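Side-chain contact in NalD (Pseudomonas aeruginosa PAO1, PDB 5DAJ), which represses expression of the MexAB-OprM multidrug efflux pump as a TetR-family regulator, and binds novobiocin, which induces expression of the pump: residues S29-L33 and E34-R38. Numbering follows the deposited sequence.
Sequences SHTSL and EQIAR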
loop_
_atom_site.group_PDB
_atom_site.type_symbol
_atom_site.label_atom_id
_atom_site.label_comp_id
_atom_site.label_asym_id
_atom_site.label_seq_id
_atom_site.Cartn_x
_atom_site.Cartn_y
_atom_site.Cartn_z
ATOM N N SER A 29 -13.138 -10.428 -6.158
ATOM C CA SER A 29 -13.560 -10.674 -7.550
ATOM C C SER A 29 -14.220 -12.039 -7.725
ATOM O O SER A 29 -15.309 -12.150 -8.289
ATOM C CB SER A 29 -12.357 -10.594 -8.494
ATOM O OG SER A 29 -11.919 -9.261 -8.621
ATOM N N HIS A 30 -13.531 -13.062 -7.228
ATOM C CA HIS A 30 -13.979 -14.461 -7.298
ATOM C C HIS A 30 -15.017 -14.844 -6.227
ATOM O O HIS A 30 -15.344 -16.022 -6.083
ATOM C CB HIS A 30 -12.759 -15.404 -7.226
ATOM C CG HIS A 30 -11.842 -15.294 -8.406
ATOM N ND1 HIS A 30 -12.256 -15.543 -9.699
ATOM C CD2 HIS A 30 -10.530 -14.970 -8.489
ATOM C CE1 HIS A 30 -11.239 -15.372 -10.525
ATOM N NE2 HIS A 30 -10.180 -15.025 -9.816
ATOM N N THR A 31 -15.519 -13.862 -5.479
ATOM C CA THR A 31 -16.595 -14.068 -4.508
ATOM C C THR A 31 -17.853 -13.336 -4.969
ATOM O O THR A 31 -17.864 -12.107 -5.103
ATOM C CB THR A 31 -16.224 -13.563 -3.101
ATOM O OG1 THR A 31 -15.032 -14.222 -2.666
ATOM C CG2 THR A 31 -17.347 -13.859 -2.094
ATOM N N SER A 32 -18.914 -14.105 -5.180
ATOM C CA SER A 32 -20.198 -13.571 -5.615
ATOM C C SER A 32 -21.145 -13.388 -4.436
ATOM O O SER A 32 -20.920 -13.913 -3.339
ATOM C CB SER A 32 -20.839 -14.525 -6.622
ATOM O OG SER A 32 -21.252 -15.716 -5.979
ATOM N N LEU A 33 -22.211 -12.636 -4.677
ATOM C CA LEU A 33 -23.243 -12.423 -3.667
ATOM C C LEU A 33 -24.018 -13.716 -3.407
ATOM O O LEU A 33 -24.482 -13.943 -2.287
ATOM C CB LEU A 33 -24.194 -11.293 -4.079
ATOM C CG LEU A 33 -23.549 -9.904 -4.183
ATOM C CD1 LEU A 33 -24.491 -8.905 -4.834
ATOM C CD2 LEU A 33 -23.098 -9.387 -2.838
ATOM N N GLU A 34 -24.173 -14.535 -4.450
ATOM C CA GLU A 34 -24.807 -15.858 -4.341
ATOM C C GLU A 34 -24.028 -16.759 -3.381
ATOM O O GLU A 34 -24.597 -17.357 -2.470
ATOM C CB GLU A 34 -24.924 -16.520 -5.716
ATOM C CG GLU A 34 -25.694 -17.841 -5.706
ATOM C CD GLU A 34 -25.999 -18.382 -7.098
ATOM O OE1 GLU A 34 -25.199 -18.136 -8.031
ATOM O OE2 GLU A 34 -27.041 -19.064 -7.256
ATOM N N GLN A 35 -22.719 -16.809 -3.578
ATOM C CA GLN A 35 -21.808 -17.586 -2.721
ATOM C C GLN A 35 -21.811 -17.120 -1.263
ATOM O O GLN A 35 -21.726 -17.933 -0.337
ATOM C CB GLN A 35 -20.388 -17.521 -3.260
ATOM C CG GLN A 35 -20.188 -18.322 -4.534
ATOM C CD GLN A 35 -18.873 -18.014 -5.234
ATOM O OE1 GLN A 35 -18.429 -16.868 -5.270
ATOM N NE2 GLN A 35 -18.266 -19.030 -5.828
ATOM N N ILE A 36 -21.898 -15.807 -1.069
ATOM C CA ILE A 36 -21.975 -15.215 0.278
ATOM C C ILE A 36 -23.262 -15.646 0.974
ATOM O O ILE A 36 -23.243 -16.052 2.136
ATOM C CB ILE A 36 -21.890 -13.675 0.229
ATOM C CG1 ILE A 36 -20.466 -13.251 -0.153
ATOM C CG2 ILE A 36 -22.249 -13.045 1.575
ATOM C CD1 ILE A 36 -20.357 -11.826 -0.660
ATOM N N ALA A 37 -24.369 -15.523 0.248
ATOM C CA ALA A 37 -25.689 -15.905 0.748
ATOM C C ALA A 37 -25.711 -17.358 1.215
ATOM O O ALA A 37 -26.174 -17.659 2.318
ATOM C CB ALA A 37 -26.739 -15.698 -0.332
ATOM N N ARG A 38 -25.185 -18.235 0.368
ATOM C CA ARG A 38 -25.118 -19.663 0.662
ATOM C C ARG A 38 -24.277 -19.949 1.899
ATOM O O ARG A 38 -24.706 -20.677 2.790
ATOM C CB ARG A 38 -24.592 -20.441 -0.539
ATOM C CG ARG A 38 -24.845 -21.943 -0.480
ATOM C CD ARG A 38 -24.701 -22.628 -1.834
ATOM N NE ARG A 38 -23.362 -22.414 -2.392
ATOM C CZ ARG A 38 -23.052 -21.655 -3.453
ATOM N NH1 ARG A 38 -23.982 -21.002 -4.161
ATOM N NH2 ARG A 38 -21.776 -21.557 -3.822
#
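Q35 reaches back along the first turn of helix 33-40 to S32, the N-cap residue, and the two close a capping box. From its CB, which lies 3.4 Å from S32 OG, the Q35 side chain turns beside its own backbone N (chi1 -72°) and then runs extended, CG and CD both staying near the same hydroxyl. At the tip, OE1 accepts a nearly straight bond from S32 N at 2.8 Å, the donor lying in the plane of the amide carbonyl. S32 OG completes the exchange: placed between its backbone N and carbonyl carbon (chi1 70°), it accepts from Q35 N at 3.0 Å, with an N-H...O angle of 164°. A weak bond of 3.1 Å from S32 OG to Q35 OE1 adds a side-chain to side-chain link. Behind the cap, I36 N and A37 N donate to S32 O and L33 O, the first regular bonds of the helix. On the buried side, T31 CG2 meets I36 CG1 at 3.7 Å, the two side chains crossing at about a right angle, while T31 OG1 is hydrogen-bonded to G27 O and the T31 side chain packs on L22 and F23 of helix 6-26. L33 packs against V47 and Y48 of helix 44-51. Side-chain oxygens satisfy both backbone N-H groups of the box, consistent with its helping to define where the first helix of the predicted DNA-binding helix-turn-helix begins.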